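Local coordinates for protein lipopolysaccharide core heptose(I) kinase WaaP (Pseudomonas aeruginosa, PDB 6DFL) that phosphorylates the first heptose of the lipopolysaccharide inner core using ATP and magnesium, also acts as a tyrosine kinase, and here holds a palmitoylated phosphopantetheine thioester, at residues 205-210 and 244-249; 164-169 and 212-217. All blocks are in the same frame, centred on the assembly; numbering follows the deposited sequence.

Interaction 1: 205-210 and 244-249. With G9S (S-[2-({N-[(2S)-2-hydroxy-3,3-dimethyl-4-(phosphonooxy)butanoyl]-beta-alanyl}amino)ethyl] hexadecanethioate), chain C.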
loop_
_atom_site.group_PDB
_atom_site.type_symbol
_atom_site.label_atom_id
_atom_site.label_comp_id
_atom_site.label_asym_id
_atom_site.label_seq_id
_atom_site.Cartn_x
_atom_site.Cartn_y
_atom_site.Cartn_z
ATOM N N LYS A 205 3.749 -10.438 7.853
ATOM C CA LYS A 205 3.410 -11.159 6.631
ATOM C C LYS A 205 2.893 -10.199 5.560
ATOM O O LYS A 205 3.389 -10.202 4.430
ATOM C CB LYS A 205 2.390 -12.268 6.924
ATOM C CG LYS A 205 2.962 -13.508 7.655
ATOM C CD LYS A 205 2.158 -14.781 7.331
ATOM C CE LYS A 205 2.718 -16.040 8.000
ATOM N NZ LYS A 205 2.296 -16.182 9.429
ATOM N N ASP A 206 1.924 -9.335 5.913
ATOM C CA ASP A 206 1.424 -8.329 4.972
ATOM C C ASP A 206 2.556 -7.460 4.443
ATOM O O ASP A 206 2.626 -7.177 3.239
ATOM C CB ASP A 206 0.399 -7.422 5.644
ATOM C CG ASP A 206 -0.990 -8.008 5.715
ATOM O OD1 ASP A 206 -1.216 -9.203 5.394
ATOM O OD2 ASP A 206 -1.880 -7.228 6.133
ATOM N N LEU A 207 3.404 -6.954 5.355
ATOM C CA LEU A 207 4.510 -6.092 4.959
ATOM C C LEU A 207 5.478 -6.822 4.050
ATOM O O LEU A 207 5.995 -6.246 3.092
ATOM C CB LEU A 207 5.269 -5.589 6.187
ATOM C CG LEU A 207 4.653 -4.583 7.156
ATOM C CD1 LEU A 207 5.641 -4.362 8.283
ATOM C CD2 LEU A 207 4.315 -3.300 6.433
ATOM N N ALA A 208 5.779 -8.075 4.371
ATOM C CA ALA A 208 6.590 -8.898 3.485
ATOM C C ALA A 208 5.955 -8.989 2.106
ATOM O O ALA A 208 6.588 -8.689 1.089
ATOM C CB ALA A 208 6.765 -10.286 4.096
ATOM N N ALA A 209 4.685 -9.380 2.055
ATOM C CA ALA A 209 4.032 -9.570 0.765
ATOM C C ALA A 209 3.959 -8.257 -0.004
ATOM O O ALA A 209 4.232 -8.221 -1.210
ATOM C CB ALA A 209 2.645 -10.169 0.971
ATOM N N LEU A 210 3.629 -7.151 0.676
ATOM C CA LEU A 210 3.575 -5.887 -0.046
ATOM C C LEU A 210 4.919 -5.574 -0.679
ATOM O O LEU A 210 4.988 -5.186 -1.852
ATOM C CB LEU A 210 3.131 -4.770 0.878
ATOM C CG LEU A 210 2.962 -3.491 0.082
ATOM C CD1 LEU A 210 1.909 -3.648 -0.978
ATOM C CD2 LEU A 210 2.618 -2.338 1.020
ATOM N N ALA A 244 15.190 -4.641 12.919
ATOM C CA ALA A 244 16.384 -4.998 12.160
ATOM C C ALA A 244 16.289 -6.395 11.555
ATOM O O ALA A 244 16.647 -6.597 10.389
ATOM C CB ALA A 244 17.608 -4.908 13.066
ATOM N N GLY A 245 15.825 -7.369 12.342
ATOM C CA GLY A 245 15.781 -8.741 11.874
ATOM C C GLY A 245 14.716 -8.962 10.816
ATOM O O GLY A 245 14.965 -9.617 9.801
ATOM N N LEU A 246 13.521 -8.418 11.038
ATOM C CA LEU A 246 12.498 -8.417 10.009
ATOM C C LEU A 246 13.018 -7.808 8.712
ATOM O O LEU A 246 12.943 -8.422 7.649
ATOM C CB LEU A 246 11.277 -7.664 10.510
ATOM C CG LEU A 246 10.150 -7.407 9.507
ATOM C CD1 LEU A 246 9.478 -8.712 9.126
ATOM C CD2 LEU A 246 9.132 -6.404 10.095
ATOM N N LEU A 247 13.589 -6.614 8.786
ATOM C CA LEU A 247 14.036 -5.945 7.569
ATOM C C LEU A 247 15.169 -6.689 6.878
ATOM O O LEU A 247 15.319 -6.591 5.656
ATOM C CB LEU A 247 14.478 -4.525 7.898
ATOM C CG LEU A 247 13.323 -3.671 8.397
ATOM C CD1 LEU A 247 13.803 -2.255 8.753
ATOM C CD2 LEU A 247 12.248 -3.646 7.325
ATOM N N ALA A 248 16.006 -7.393 7.637
ATOM C CA ALA A 248 17.105 -8.123 7.025
ATOM C C ALA A 248 16.587 -9.379 6.341
ATOM O O ALA A 248 17.066 -9.759 5.266
ATOM C CB ALA A 248 18.142 -8.486 8.081
ATOM N N TRP A 249 15.594 -10.021 6.953
ATOM C CA TRP A 249 14.952 -11.167 6.333
ATOM C C TRP A 249 14.272 -10.764 5.038
ATOM O O TRP A 249 14.527 -11.365 3.990
ATOM C CB TRP A 249 13.948 -11.791 7.292
ATOM C CG TRP A 249 13.141 -12.856 6.639
ATOM C CD1 TRP A 249 13.492 -14.168 6.477
ATOM C CD2 TRP A 249 11.847 -12.712 6.053
ATOM N NE1 TRP A 249 12.495 -14.846 5.833
ATOM C CE2 TRP A 249 11.473 -13.979 5.554
ATOM C CE3 TRP A 249 10.967 -11.640 5.897
ATOM C CZ2 TRP A 249 10.253 -14.200 4.913
ATOM C CZ3 TRP A 249 9.761 -11.860 5.252
ATOM C CH2 TRP A 249 9.416 -13.131 4.764
HETATM C C1 G9S C . 17.052 0.056 4.197
HETATM C C2 G9S C . 19.246 0.563 3.065
HETATM C C3 G9S C . 20.645 0.119 2.668
HETATM C C4 G9S C . 21.574 -0.242 3.813
HETATM C C5 G9S C . 21.231 -0.157 6.419
HETATM C C6 G9S C . 21.966 2.368 6.814
HETATM C C7 G9S C . 23.226 3.110 7.189
HETATM C C8 G9S C . 21.445 2.908 5.508
HETATM C C10 G9S C . 14.616 -2.452 4.029
HETATM C C11 G9S C . 14.072 -3.848 3.910
HETATM C C12 G9S C . 12.702 -3.949 3.281
HETATM C C13 G9S C . 12.132 -2.649 2.743
HETATM C C14 G9S C . 10.852 -2.138 3.420
HETATM C C15 G9S C . 9.538 -2.398 2.700
HETATM C C16 G9S C . 9.198 -1.528 1.513
HETATM N N2 G9S C . 18.381 -0.341 3.808
HETATM C C19 G9S C . 15.969 -0.131 3.165
HETATM C C20 G9S C . 20.962 2.592 7.903
HETATM C C21 G9S C . 7.726 -1.316 1.174
HETATM C C22 G9S C . 7.467 -0.942 -0.283
HETATM C C23 G9S C . 6.079 -1.103 -0.832
HETATM C C24 G9S C . 5.427 0.160 -1.356
HETATM C C25 G9S C . 4.126 0.068 -2.144
HETATM C C26 G9S C . 3.775 1.230 -3.078
HETATM C C27 G9S C . 4.271 1.144 -4.510
HETATM C C28 G9S C . 3.704 2.153 -5.463
HETATM C C29 G9S C . 2.903 1.645 -6.620
HETATM C C30 G9S C . 22.348 0.856 6.706
HETATM N N3 G9S C . 20.905 -0.653 5.073
HETATM O O2 G9S C . 18.855 1.687 2.772
HETATM O O3 G9S C . 14.533 -1.812 5.070
HETATM O O4 G9S C . 20.579 -0.592 7.364
HETATM O O5 G9S C . 23.410 0.634 5.849
HETATM O O6 G9S C . 24.135 2.411 7.980
HETATM O O8 G9S C . 26.214 2.323 9.413
HETATM O O9 G9S C . 24.168 3.487 10.287
HETATM P P1 G9S C . 24.997 3.155 9.063
HETATM S S1 G9S C . 15.634 -1.828 2.716
#
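The C-terminal lobe of this kinase-like fold holds the bound acyl thioester among helices, and two of them, 200-212 and 244-257, meet lightly where A208 touches W249 and L207 faces L246. Helix 200-212 probably corresponds to the αF helix of protein kinases: D206 takes hydrogen bonds from the backbone amides of H161 and R162, just before the presumed catalytic D163, as the αF aspartate does in eukaryotic relatives. Its other side meets the C-terminal helix. The interface is small, 115 Å² in all, and wholly apolar, and the acyl chain touches both segments, L210 on one and L247 on the other. W249 reaches across because its CG stands anti to the backbone N (chi1 173°), swinging the indole toward helix 200-212. There A208 CB lies in the ring plane at the benzo edge, 3.6 Å from W249 CZ3, so the methyl meets a rim of carbons and not the π face. L207, next to A208, and L246, three residues before W249, barely meet, L207 CD1 standing 4.4 Å from L246 CD2; F227 and Y231 of helix 221-232 pack against L207. L210 touches the hexadecanoyl chain near its middle, at one carbon, with CG 4.0 Å from G9S C23, while L247 flanks the thioester end. The whole side chain of L247 leans against the acyl carbonyl oxygen, its nearest atom CD2 being 3.7 Å from G9S O3. The backbone of the same residue touches the chain too: L247 O lies 3.5 Å from G9S C11, the methylene next to the thioester carbonyl carbon.

Interaction 2: 164-169 and 212-217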
loop_
_atom_site.group_PDB
_atom_site.type_symbol
_atom_site.label_atom_id
_atom_site.label_comp_id
_atom_site.label_asym_id
_atom_site.label_seq_id
_atom_site.Cartn_x
_atom_site.Cartn_y
_atom_site.Cartn_z
ATOM N N CYS A 164 -1.701 -8.791 0.714
ATOM C CA CYS A 164 -1.310 -7.388 0.655
ATOM C C CYS A 164 -0.281 -7.201 -0.453
ATOM O O CYS A 164 0.927 -7.312 -0.247
ATOM C CB CYS A 164 -0.769 -6.948 2.004
ATOM S SG CYS A 164 -0.870 -5.210 2.198
ATOM N N TYR A 165 -0.770 -6.965 -1.663
ATOM C CA TYR A 165 0.088 -6.740 -2.812
ATOM C C TYR A 165 -0.326 -5.440 -3.459
ATOM O O TYR A 165 -1.473 -5.000 -3.325
ATOM C CB TYR A 165 -0.011 -7.858 -3.864
ATOM C CG TYR A 165 -0.227 -9.216 -3.293
ATOM C CD1 TYR A 165 0.679 -9.766 -2.399
ATOM C CD2 TYR A 165 -1.333 -9.990 -3.677
ATOM C CE1 TYR A 165 0.483 -11.049 -1.871
ATOM C CE2 TYR A 165 -1.535 -11.281 -3.167
ATOM C CZ TYR A 165 -0.622 -11.800 -2.268
ATOM O OH TYR A 165 -0.815 -13.051 -1.741
ATOM N N ILE A 166 0.601 -4.854 -4.217
ATOM C CA ILE A 166 0.255 -3.609 -4.888
ATOM C C ILE A 166 -0.912 -3.796 -5.844
ATOM O O ILE A 166 -1.688 -2.864 -6.060
ATOM C CB ILE A 166 1.487 -2.981 -5.569
ATOM C CG1 ILE A 166 2.220 -3.969 -6.469
ATOM C CG2 ILE A 166 2.441 -2.458 -4.497
ATOM C CD1 ILE A 166 3.343 -3.339 -7.273
ATOM N N CYS A 167 -1.109 -5.004 -6.398
ATOM C CA CYS A 167 -2.244 -5.119 -7.307
ATOM C C CYS A 167 -3.578 -5.003 -6.572
ATOM O O CYS A 167 -4.590 -4.681 -7.198
ATOM C CB CYS A 167 -2.174 -6.407 -8.141
ATOM S SG CYS A 167 -2.085 -7.992 -7.319
ATOM N N HIS A 168 -3.613 -5.205 -5.255
ATOM C CA HIS A 168 -4.863 -5.063 -4.524
ATOM C C HIS A 168 -5.087 -3.655 -4.014
ATOM O O HIS A 168 -5.912 -3.451 -3.110
ATOM C CB HIS A 168 -4.930 -6.075 -3.392
ATOM C CG HIS A 168 -5.089 -7.470 -3.885
ATOM N ND1 HIS A 168 -4.468 -8.547 -3.294
ATOM C CD2 HIS A 168 -5.762 -7.962 -4.959
ATOM C CE1 HIS A 168 -4.771 -9.647 -3.962
ATOM N NE2 HIS A 168 -5.562 -9.320 -4.970
ATOM N N PHE A 169 -4.390 -2.677 -4.582
ATOM C CA PHE A 169 -4.641 -1.269 -4.297
ATOM C C PHE A 169 -5.064 -0.598 -5.593
ATOM O O PHE A 169 -4.334 -0.659 -6.588
ATOM C CB PHE A 169 -3.402 -0.599 -3.700
ATOM C CG PHE A 169 -3.081 -1.081 -2.334
ATOM C CD1 PHE A 169 -3.552 -0.389 -1.211
ATOM C CD2 PHE A 169 -2.337 -2.232 -2.149
ATOM C CE1 PHE A 169 -3.288 -0.840 0.042
ATOM C CE2 PHE A 169 -2.068 -2.695 -0.874
ATOM C CZ PHE A 169 -2.548 -1.988 0.220
ATOM N N PHE A 212 7.397 -7.774 -1.554
ATOM C CA PHE A 212 7.764 -8.650 -2.665
ATOM C C PHE A 212 6.945 -8.334 -3.898
ATOM O O PHE A 212 7.447 -8.463 -5.012
ATOM C CB PHE A 212 7.631 -10.109 -2.253
ATOM C CG PHE A 212 8.394 -10.430 -0.989
ATOM C CD1 PHE A 212 9.548 -9.727 -0.675
ATOM C CD2 PHE A 212 7.952 -11.395 -0.106
ATOM C CE1 PHE A 212 10.257 -9.996 0.468
ATOM C CE2 PHE A 212 8.672 -11.660 1.062
ATOM C CZ PHE A 212 9.819 -10.953 1.337
ATOM N N SER A 213 5.724 -7.843 -3.732
ATOM C CA SER A 213 4.981 -7.450 -4.918
ATOM C C SER A 213 5.552 -6.208 -5.582
ATOM O O SER A 213 5.063 -5.817 -6.642
ATOM C CB SER A 213 3.507 -7.229 -4.572
ATOM O OG SER A 213 3.248 -5.889 -4.186
ATOM N N ALA A 214 6.576 -5.561 -5.012
ATOM C CA ALA A 214 6.976 -4.258 -5.533
ATOM C C ALA A 214 8.462 -4.179 -5.856
ATOM O O ALA A 214 8.980 -3.075 -6.061
ATOM C CB ALA A 214 6.567 -3.157 -4.559
ATOM N N LEU A 215 9.140 -5.328 -5.962
ATOM C CA LEU A 215 10.578 -5.391 -6.214
ATOM C C LEU A 215 10.993 -4.905 -7.595
ATOM O O LEU A 215 12.197 -4.741 -7.830
ATOM C CB LEU A 215 11.079 -6.818 -6.034
ATOM C CG LEU A 215 10.784 -7.377 -4.651
ATOM C CD1 LEU A 215 11.286 -8.795 -4.542
ATOM C CD2 LEU A 215 11.395 -6.455 -3.547
ATOM N N ASP A 216 10.053 -4.640 -8.496
ATOM C CA ASP A 216 10.382 -4.431 -9.898
ATOM C C ASP A 216 9.919 -3.071 -10.407
ATOM O O ASP A 216 9.725 -2.893 -11.610
ATOM C CB ASP A 216 9.774 -5.565 -10.736
ATOM C CG ASP A 216 10.312 -5.601 -12.140
ATOM O OD1 ASP A 216 11.546 -5.734 -12.295
ATOM O OD2 ASP A 216 9.497 -5.480 -13.080
ATOM N N ILE A 217 9.736 -2.096 -9.529
ATOM C CA ILE A 217 9.243 -0.802 -9.959
ATOM C C ILE A 217 10.256 0.306 -9.700
ATOM O O ILE A 217 9.916 1.491 -9.806
ATOM C CB ILE A 217 7.890 -0.486 -9.309
ATOM C CG1 ILE A 217 8.053 -0.353 -7.786
ATOM C CG2 ILE A 217 6.858 -1.546 -9.669
ATOM C CD1 ILE A 217 6.762 -0.104 -7.082
#
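I166 reaches into the turn at S213, where its CB and both branches crowd round the serine hydroxyl before they diverge. At the base, I166 CB lies 3.7 Å from S213 OG. There the chain forks. CG2 passes the hydroxyl and goes on to the methyl of the next residue, with I166 CG2 4.2 Å from A214 CB. The other branch, CG1, sits between the backbone N and the carbonyl carbon (chi1 52°), which brings it to 3.2 Å from S213 OG. The branch ends on the backbone, where I166 CD1 closes to 3.1 Å from S213 O, a tight approach of methyl to carbonyl. The same serine hydroxyl receives the backbone amide: I166 N donates to S213 OG at 2.8 Å, nearly straight at 169°. S213 OG is also bonded to the carbonyl oxygen of L210, a turn back in helix 200-212, so the hydroxyl donates to the L210 carbonyl and accepts from I166 N. In the protein-kinase fold this joins residues of the catalytic loop just after the presumed catalytic D163 to the end of what is probably the αF helix, where type I turns F212-L215 and A214-I217 lead the chain onward. Both segments also reach the lipid site, through I166 and I217, which line the pocket of the acyl thioester. Beside the serine, Y165 CB rests 3.6 Å from S213 CB. The tyrosine ring then leads away from the turn, along A209, and its OH makes a weak hydrogen bond to D163 OD1.

Along the chain the segments alternate, in the order 164-169, 205-210, 212-217, 244-249, so helix 200-212 links the two contacts: interaction 1 uses its middle turns and the second segment of interaction 2 begins at its last residue, F212. Their centres are 14 Å apart, on the same side of the chain's centre, and they also touch directly, A209 CB lying 3.7 Å from Y165 CE1 and L210 CB 3.5 Å from C164 O. The catalytic loop and the C-terminal helix thus pack on different sides of one central helix. Both contacts contribute pocket residues, L247 near the thioester and I166 and I217 deeper along the lipid, placing the acyl chain close to the catalytic loop.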